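Local coordinates for protein LRA-12 (PDB 5AEB) that probably hydrolyses beta-lactam antibiotics, carbapenems among them, as a class B3 metallo-beta-lactamase with two zinc ions in its active site, at residues Y41-K46 against G149-V154; G48-N53 against T77-T82. All coordinates share one frame; numbering follows the deposited sequence.

Contact 1 joins the two sheets of the fold face to face, whereas contact 2 lies within one of them. Strands 41-45 and 48-52 are neighbours in the same sheet, antiparallel and successive in the chain, so the two contacts adjoin: the carbonyl O of Ile43 lies 2.8 Å from the N of Ile50, probably a hydrogen bond. Contact 2 is buried and rests on backbone hydrogen bonds between parallel strands, with aliphatic side chains on both faces; the Asn53-Thr82 end approaches the zinc site. No direct hydrogen bond joins the two segments of contact 1. It passes from buried methyl packing to a solvent-exposed end with a long salt bridge and a bridging water, away from the metals.

Contact 1. Residues Y41-K46 against G149-V154; sequences YLITTK and GDTKLV
Ile43 and Leu153 meet tip to tip, CD1 of the isoleucine 3.9 Å from CD2 of the leucine, at the buried end of this contact. Ile43 also offers its other branch: with chi1 at -60° CG1 lies beside the backbone N, which leaves CG2 anti to that N and facing the CG2 methyl of Thr151, which takes the same position on its own residue. Thr45 adds a methyl-to-oxygen contact, its CG2 3.5 Å from Thr151 OG1. Neither threonine hydroxyl is spent on the other: Thr45 OG1 is hydrogen-bonded to Gly48 O and Gln47 N at the turn into the next strand, and Thr151 OG1 to Asn29 ND2.

These are facing layers of the alpha-beta/beta-alpha sandwich of the metallo-beta-lactamase superfamily. Strand 41-45 belongs to one central sheet and strand 151-157 to the other; the axes of 41-45 and 151-154 come no nearer than 9.1 Å, at 143°, so side chains rather than backbones fill the interface.

Polar contacts gather at the exposed end. The Lys46 chain turns at chi4 (66°) and lies at about a right angle to Asp150. Its CE is 3.5 Å from both carboxylate oxygens of Asp150, while NZ makes a long salt bridge of 3.7 Å to OD1. NZ also comes 3.5 Å from CA of Gly149. A water accepts from Asp150 N at 2.8 Å and, weakly, from Lys46 N.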
ATOM      1  N   TYR A  41      -7.008   2.133   0.664  1.00 18.64           N
ATOM      2  CA  TYR A  41      -7.759   2.600  -0.479  1.00 18.67           C
ATOM      3  C   TYR A  41      -8.873   1.641  -0.802  1.00 18.78           C
ATOM      4  O   TYR A  41      -8.745   0.419  -0.591  1.00 18.85           O
ATOM      5  CB  TYR A  41      -6.830   2.778  -1.687  1.00 18.73           C
ATOM      6  CG  TYR A  41      -5.677   3.714  -1.398  1.00 18.76           C
ATOM      7  CD1 TYR A  41      -5.846   5.098  -1.440  1.00 18.87           C
ATOM      8  CD2 TYR A  41      -4.419   3.209  -1.071  1.00 18.81           C
ATOM      9  CE1 TYR A  41      -4.790   5.957  -1.165  1.00 19.04           C
ATOM     10  CE2 TYR A  41      -3.366   4.053  -0.769  1.00 18.95           C
ATOM     11  CZ  TYR A  41      -3.551   5.433  -0.834  1.00 19.08           C
ATOM     12  OH  TYR A  41      -2.488   6.264  -0.546  1.00 19.35           O
ATOM     13  N   LEU A  42      -9.965   2.210  -1.276  1.00 18.89           N
ATOM     14  CA  LEU A  42     -11.105   1.483  -1.780  1.00 19.11           C
ATOM     15  C   LEU A  42     -11.282   1.845  -3.254  1.00 19.23           C
ATOM     16  O   LEU A  42     -11.292   3.022  -3.632  1.00 19.24           O
ATOM     17  CB  LEU A  42     -12.384   1.807  -0.975  1.00 19.32           C
ATOM     18  CG  LEU A  42     -13.648   1.010  -1.328  1.00 19.69           C
ATOM     19  CD1 LEU A  42     -13.540  -0.419  -0.802  1.00 19.83           C
ATOM     20  CD2 LEU A  42     -14.892   1.641  -0.746  1.00 20.03           C
ATOM     21  N   ILE A  43     -11.392   0.815  -4.078  1.00 19.44           N
ATOM     22  CA  ILE A  43     -11.644   0.949  -5.504  1.00 19.91           C
ATOM     23  C   ILE A  43     -12.973   0.237  -5.719  1.00 20.79           C
ATOM     24  O   ILE A  43     -13.098  -0.968  -5.446  1.00 20.82           O
ATOM     25  CB  ILE A  43     -10.515   0.307  -6.362  1.00 19.88           C
ATOM     26  CG1 ILE A  43      -9.159   0.974  -6.064  1.00 19.63           C
ATOM     27  CG2 ILE A  43     -10.819   0.430  -7.853  1.00 20.32           C
ATOM     28  CD1 ILE A  43      -7.995   0.089  -6.396  1.00 19.84           C
ATOM     29  N   THR A  44     -13.961   1.001  -6.177  1.00 21.57           N
ATOM     30  CA  THR A  44     -15.336   0.540  -6.287  1.00 22.84           C
ATOM     31  C   THR A  44     -15.658   0.274  -7.755  1.00 23.86           C
ATOM     32  O   THR A  44     -15.393   1.129  -8.605  1.00 24.34           O
ATOM     33  CB  THR A  44     -16.309   1.610  -5.736  1.00 23.17           C
ATOM     34  OG1 THR A  44     -16.153   2.830  -6.480  1.00 23.71           O
ATOM     35  CG2 THR A  44     -16.013   1.909  -4.274  1.00 22.89           C
ATOM     36  N   THR A  45     -16.203  -0.905  -8.060  1.00 24.53           N
ATOM     37  CA  THR A  45     -16.552  -1.270  -9.440  1.00 25.57           C
ATOM     38  C   THR A  45     -17.964  -1.792  -9.457  1.00 26.79           C
ATOM     39  O   THR A  45     -18.555  -2.031  -8.393  1.00 26.59           O
ATOM     40  CB  THR A  45     -15.659  -2.413 -10.001  1.00 25.76           C
ATOM     41  OG1 THR A  45     -16.174  -3.688  -9.571  1.00 25.73           O
ATOM     42  CG2 THR A  45     -14.194  -2.263  -9.540  1.00 25.17           C
ATOM     43  N   LYS A  46     -18.478  -2.028 -10.667  1.00 28.48           N
ATOM     44  CA  LYS A  46     -19.774  -2.690 -10.862  1.00 30.16           C
ATOM     45  C   LYS A  46     -19.848  -4.125 -10.306  1.00 30.57           C
ATOM     46  O   LYS A  46     -20.931  -4.617 -10.051  1.00 31.18           O
ATOM     47  CB  LYS A  46     -20.221  -2.652 -12.341  1.00 31.65           C
ATOM     48  CG  LYS A  46     -19.469  -3.607 -13.264  1.00 33.26           C
ATOM     49  CD  LYS A  46     -20.263  -3.940 -14.519  1.00 35.13           C
ATOM     50  CE  LYS A  46     -19.336  -4.305 -15.670  1.00 36.88           C
ATOM     51  NZ  LYS A  46     -18.562  -5.571 -15.442  1.00 37.47           N
ATOM     52  N   GLY A 149     -14.893  -6.021 -12.483  1.00 29.90           N
ATOM     53  CA  GLY A 149     -15.757  -5.267 -13.381  1.00 30.32           C
ATOM     54  C   GLY A 149     -14.965  -4.674 -14.532  1.00 30.23           C
ATOM     55  O   GLY A 149     -14.288  -5.382 -15.272  1.00 29.77           O
ATOM     56  N   ASP A 150     -15.041  -3.361 -14.675  1.00 30.41           N
ATOM     57  CA  ASP A 150     -14.344  -2.708 -15.764  1.00 31.22           C
ATOM     58  C   ASP A 150     -12.989  -2.122 -15.311  1.00 29.79           C
ATOM     59  O   ASP A 150     -12.322  -1.440 -16.076  1.00 29.93           O
ATOM     60  CB  ASP A 150     -15.244  -1.621 -16.390  1.00 33.77           C
ATOM     61  CG  ASP A 150     -16.567  -2.177 -16.930  1.00 35.96           C
ATOM     62  OD1 ASP A 150     -16.570  -3.291 -17.506  1.00 37.86           O
ATOM     63  OD2 ASP A 150     -17.612  -1.497 -16.784  1.00 37.52           O
ATOM     64  N   THR A 151     -12.604  -2.372 -14.060  1.00 28.48           N
ATOM     65  CA  THR A 151     -11.322  -1.907 -13.533  1.00 27.05           C
ATOM     66  C   THR A 151     -10.273  -2.999 -13.755  1.00 26.46           C
ATOM     67  O   THR A 151     -10.554  -4.192 -13.596  1.00 26.85           O
ATOM     68  CB  THR A 151     -11.476  -1.509 -12.041  1.00 26.75           C
ATOM     69  OG1 THR A 151     -12.404  -0.423 -11.946  1.00 27.07           O
ATOM     70  CG2 THR A 151     -10.156  -1.082 -11.399  1.00 25.67           C
ATOM     71  N   LYS A 152      -9.085  -2.586 -14.173  1.00 25.78           N
ATOM     72  CA  LYS A 152      -7.949  -3.474 -14.336  1.00 25.27           C
ATOM     73  C   LYS A 152      -6.727  -2.857 -13.652  1.00 24.17           C
ATOM     74  O   LYS A 152      -6.316  -1.750 -14.004  1.00 23.93           O
ATOM     75  CB  LYS A 152      -7.683  -3.663 -15.821  1.00 26.61           C
ATOM     76  CG  LYS A 152      -6.609  -4.659 -16.199  1.00 27.30           C
ATOM     77  CD  LYS A 152      -6.684  -4.922 -17.697  1.00 29.11           C
ATOM     78  CE  LYS A 152      -5.709  -6.006 -18.141  1.00 30.17           C
ATOM     79  NZ  LYS A 152      -5.985  -6.494 -19.523  1.00 31.87           N
ATOM     80  N   LEU A 153      -6.175  -3.548 -12.652  1.00 23.18           N
ATOM     81  CA  LEU A 153      -4.942  -3.126 -11.984  1.00 22.16           C
ATOM     82  C   LEU A 153      -3.743  -3.894 -12.529  1.00 22.17           C
ATOM     83  O   LEU A 153      -3.837  -5.085 -12.807  1.00 22.68           O
ATOM     84  CB  LEU A 153      -5.031  -3.347 -10.480  1.00 21.97           C
ATOM     85  CG  LEU A 153      -5.633  -2.178  -9.672  1.00 21.86           C
ATOM     86  CD1 LEU A 153      -7.047  -1.867 -10.105  1.00 22.18           C
ATOM     87  CD2 LEU A 153      -5.623  -2.499  -8.194  1.00 21.69           C
ATOM     88  N   VAL A 154      -2.632  -3.206 -12.712  1.00 21.24           N
ATOM     89  CA  VAL A 154      -1.393  -3.846 -13.015  1.00 21.61           C
ATOM     90  C   VAL A 154      -0.517  -3.791 -11.745  1.00 21.21           C
ATOM     91  O   VAL A 154      -0.192  -2.692 -11.239  1.00 20.01           O
ATOM     92  CB  VAL A 154      -0.647  -3.156 -14.174  1.00 22.09           C
ATOM     93  CG1 VAL A 154       0.664  -3.889 -14.452  1.00 22.71           C
ATOM     94  CG2 VAL A 154      -1.484  -3.186 -15.443  1.00 22.90           C
TER
HETATM   95  O   HOH W   1     -16.580  -1.353 -13.395  1.00 23.75           O

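Contact 2. Residues G48-N53 against T77-T82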
ATOM      1  N   GLY A  48     -18.220  -5.159  -7.412  1.00 27.30           N
ATOM      2  CA  GLY A  48     -17.809  -5.115  -6.024  1.00 25.60           C
ATOM      3  C   GLY A  48     -16.518  -4.332  -5.888  1.00 24.38           C
ATOM      4  O   GLY A  48     -16.082  -3.673  -6.837  1.00 24.40           O
ATOM      5  N   ASN A  49     -15.898  -4.403  -4.711  1.00 23.02           N
ATOM      6  CA  ASN A  49     -14.801  -3.492  -4.378  1.00 22.08           C
ATOM      7  C   ASN A  49     -13.467  -4.160  -4.050  1.00 20.88           C
ATOM      8  O   ASN A  49     -13.418  -5.311  -3.683  1.00 20.68           O
ATOM      9  CB  ASN A  49     -15.200  -2.542  -3.234  1.00 22.01           C
ATOM     10  CG  ASN A  49     -16.591  -1.966  -3.412  1.00 22.94           C
ATOM     11  OD1 ASN A  49     -16.973  -1.602  -4.524  1.00 23.41           O
ATOM     12  ND2 ASN A  49     -17.364  -1.882  -2.315  1.00 23.22           N
ATOM     13  N   ILE A  50     -12.405  -3.377  -4.185  1.00 20.43           N
ATOM     14  CA  ILE A  50     -11.071  -3.751  -3.838  1.00 19.94           C
ATOM     15  C   ILE A  50     -10.631  -2.862  -2.690  1.00 19.79           C
ATOM     16  O   ILE A  50     -10.841  -1.628  -2.739  1.00 19.94           O
ATOM     17  CB  ILE A  50     -10.131  -3.537  -5.027  1.00 19.77           C
ATOM     18  CG1 ILE A  50     -10.767  -4.128  -6.308  1.00 20.08           C
ATOM     19  CG2 ILE A  50      -8.743  -4.103  -4.720  1.00 19.32           C
ATOM     20  CD1 ILE A  50      -9.826  -4.229  -7.486  1.00 19.96           C
ATOM     21  N   ILE A  51     -10.031  -3.476  -1.666  1.00 19.56           N
ATOM     22  CA  ILE A  51      -9.392  -2.747  -0.569  1.00 19.44           C
ATOM     23  C   ILE A  51      -7.901  -2.962  -0.707  1.00 19.08           C
ATOM     24  O   ILE A  51      -7.471  -4.111  -0.886  1.00 18.93           O
ATOM     25  CB  ILE A  51      -9.851  -3.223   0.830  1.00 19.59           C
ATOM     26  CG1 ILE A  51     -11.356  -2.994   1.011  1.00 20.02           C
ATOM     27  CG2 ILE A  51      -9.033  -2.522   1.933  1.00 19.51           C
ATOM     28  CD1 ILE A  51     -11.977  -3.718   2.217  1.00 20.26           C
ATOM     29  N   VAL A  52      -7.120  -1.870  -0.662  1.00 18.99           N
ATOM     30  CA  VAL A  52      -5.646  -1.946  -0.713  1.00 18.72           C
ATOM     31  C   VAL A  52      -5.131  -1.495   0.645  1.00 18.76           C
ATOM     32  O   VAL A  52      -5.421  -0.357   1.067  1.00 18.92           O
ATOM     33  CB  VAL A  52      -5.051  -1.037  -1.814  1.00 18.68           C
ATOM     34  CG1 VAL A  52      -3.529  -1.163  -1.861  1.00 18.47           C
ATOM     35  CG2 VAL A  52      -5.665  -1.323  -3.195  1.00 18.76           C
ATOM     36  N   ASN A  53      -4.439  -2.394   1.353  1.00 18.68           N
ATOM     37  CA  ASN A  53      -3.928  -2.162   2.710  1.00 18.81           C
ATOM     38  C   ASN A  53      -4.943  -2.100   3.822  1.00 19.22           C
ATOM     39  O   ASN A  53      -6.092  -1.772   3.599  1.00 19.69           O
ATOM     40  CB  ASN A  53      -3.024  -0.908   2.788  1.00 18.83           C
ATOM     41  CG  ASN A  53      -1.810  -1.007   1.875  1.00 18.63           C
ATOM     42  OD1 ASN A  53      -1.339  -2.125   1.534  1.00 18.48           O
ATOM     43  ND2 ASN A  53      -1.287   0.134   1.474  1.00 18.66           N
ATOM     44  N   THR A  77     -17.001  -6.300  -0.893  1.00 23.72           N
ATOM     45  CA  THR A  77     -15.550  -6.463  -0.996  1.00 22.59           C
ATOM     46  C   THR A  77     -15.210  -7.777  -1.662  1.00 22.24           C
ATOM     47  O   THR A  77     -15.620  -8.827  -1.185  1.00 22.55           O
ATOM     48  CB  THR A  77     -14.850  -6.359   0.376  1.00 22.18           C
ATOM     49  OG1 THR A  77     -15.155  -5.091   0.961  1.00 22.40           O
ATOM     50  CG2 THR A  77     -13.333  -6.450   0.235  1.00 21.21           C
ATOM     51  N   LYS A  78     -14.508  -7.726  -2.791  1.00 21.69           N
ATOM     52  CA  LYS A  78     -14.199  -8.954  -3.534  1.00 21.53           C
ATOM     53  C   LYS A  78     -12.725  -9.303  -3.507  1.00 20.42           C
ATOM     54  O   LYS A  78     -12.363 -10.475  -3.552  1.00 20.34           O
ATOM     55  CB  LYS A  78     -14.631  -8.843  -4.992  1.00 22.29           C
ATOM     56  CG  LYS A  78     -16.115  -8.790  -5.284  1.00 23.19           C
ATOM     57  CD  LYS A  78     -16.975  -9.826  -4.562  1.00 23.84           C
ATOM     58  CE  LYS A  78     -18.416  -9.700  -5.070  1.00 24.96           C
ATOM     59  NZ  LYS A  78     -19.459  -9.590  -3.982  1.00 26.01           N
ATOM     60  N   ILE A  79     -11.889  -8.269  -3.436  1.00 20.11           N
ATOM     61  CA  ILE A  79     -10.439  -8.392  -3.563  1.00 19.65           C
ATOM     62  C   ILE A  79      -9.737  -7.535  -2.497  1.00 19.41           C
ATOM     63  O   ILE A  79     -10.164  -6.414  -2.200  1.00 19.52           O
ATOM     64  CB  ILE A  79      -9.927  -8.049  -4.983  1.00 19.58           C
ATOM     65  CG1 ILE A  79     -10.613  -8.952  -6.030  1.00 19.90           C
ATOM     66  CG2 ILE A  79      -8.396  -8.168  -5.042  1.00 19.16           C
ATOM     67  CD1 ILE A  79     -10.181  -8.716  -7.472  1.00 19.94           C
ATOM     68  N   LEU A  80      -8.721  -8.138  -1.886  1.00 19.15           N
ATOM     69  CA  LEU A  80      -7.815  -7.502  -0.939  1.00 18.95           C
ATOM     70  C   LEU A  80      -6.407  -7.510  -1.527  1.00 18.64           C
ATOM     71  O   LEU A  80      -5.904  -8.564  -1.963  1.00 18.55           O
ATOM     72  CB  LEU A  80      -7.813  -8.280   0.402  1.00 19.05           C
ATOM     73  CG  LEU A  80      -9.189  -8.474   1.064  1.00 19.42           C
ATOM     74  CD1 LEU A  80      -9.089  -9.410   2.255  1.00 19.57           C
ATOM     75  CD2 LEU A  80      -9.812  -7.130   1.456  1.00 19.58           C
ATOM     76  N   LEU A  81      -5.779  -6.342  -1.524  1.00 18.53           N
ATOM     77  CA  LEU A  81      -4.396  -6.180  -1.949  1.00 18.31           C
ATOM     78  C   LEU A  81      -3.549  -5.496  -0.865  1.00 18.27           C
ATOM     79  O   LEU A  81      -4.094  -4.844   0.031  1.00 18.41           O
ATOM     80  CB  LEU A  81      -4.343  -5.357  -3.237  1.00 18.31           C
ATOM     81  CG  LEU A  81      -5.171  -5.861  -4.428  1.00 18.45           C
ATOM     82  CD1 LEU A  81      -5.206  -4.816  -5.537  1.00 18.57           C
ATOM     83  CD2 LEU A  81      -4.590  -7.175  -4.937  1.00 18.35           C
ATOM     84  N   THR A  82      -2.227  -5.633  -0.967  1.00 18.13           N
ATOM     85  CA  THR A  82      -1.327  -4.836  -0.154  1.00 18.17           C
ATOM     86  C   THR A  82      -0.112  -4.415  -0.958  1.00 18.07           C
ATOM     87  O   THR A  82       0.309  -5.130  -1.857  1.00 17.97           O
ATOM     88  CB  THR A  82      -0.873  -5.550   1.159  1.00 18.28           C
ATOM     89  OG1 THR A  82      -0.046  -4.666   1.964  1.00 18.40           O
ATOM     90  CG2 THR A  82      -0.054  -6.835   0.848  1.00 18.20           C
TER
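Strands 48-52 and 77-81 are the two parallel strands of a beta-alpha-beta unit, linked through helix 60-69, and they lead toward the zinc site. A beta bulge opens the pairing: Asn49 O accepts a nearly straight bond from Lys78 N (2.8 Å, 173°) and a weak one from Ile79 N. Beyond it the regular register takes over, with Ile51 N bonded to Ile79 O, Leu81 N to Ile51 O at 2.9 Å and Asn53 N to Leu81 O.

On one face Ile50 CG2 lies 3.7 Å from Leu81 CD1 and also touches Ile79 CG2, and this face is covered by Leu148 and Ile146 of the other sheet. On the opposite face, Ile51 extends CD1 to within 3.6 Å of Thr77 CG2, the two side chains at about a right angle, while Leu80 CD2 packs on Ile51 CB beneath helix 93-100. Gly48 CA lies 4.1 Å from Lys78 CG, the lysine chain passing close to the bare glycine backbone.

Past the strand ends, Asn53 lies near zinc ligand His89, and its OD1 accepts a bond from Thr83 N. Thr82 OG1, anti to its backbone N (chi1 -176°), lies 2.9 Å from Asn53 OD1 and also within hydrogen-bonding reach of Gln84 O.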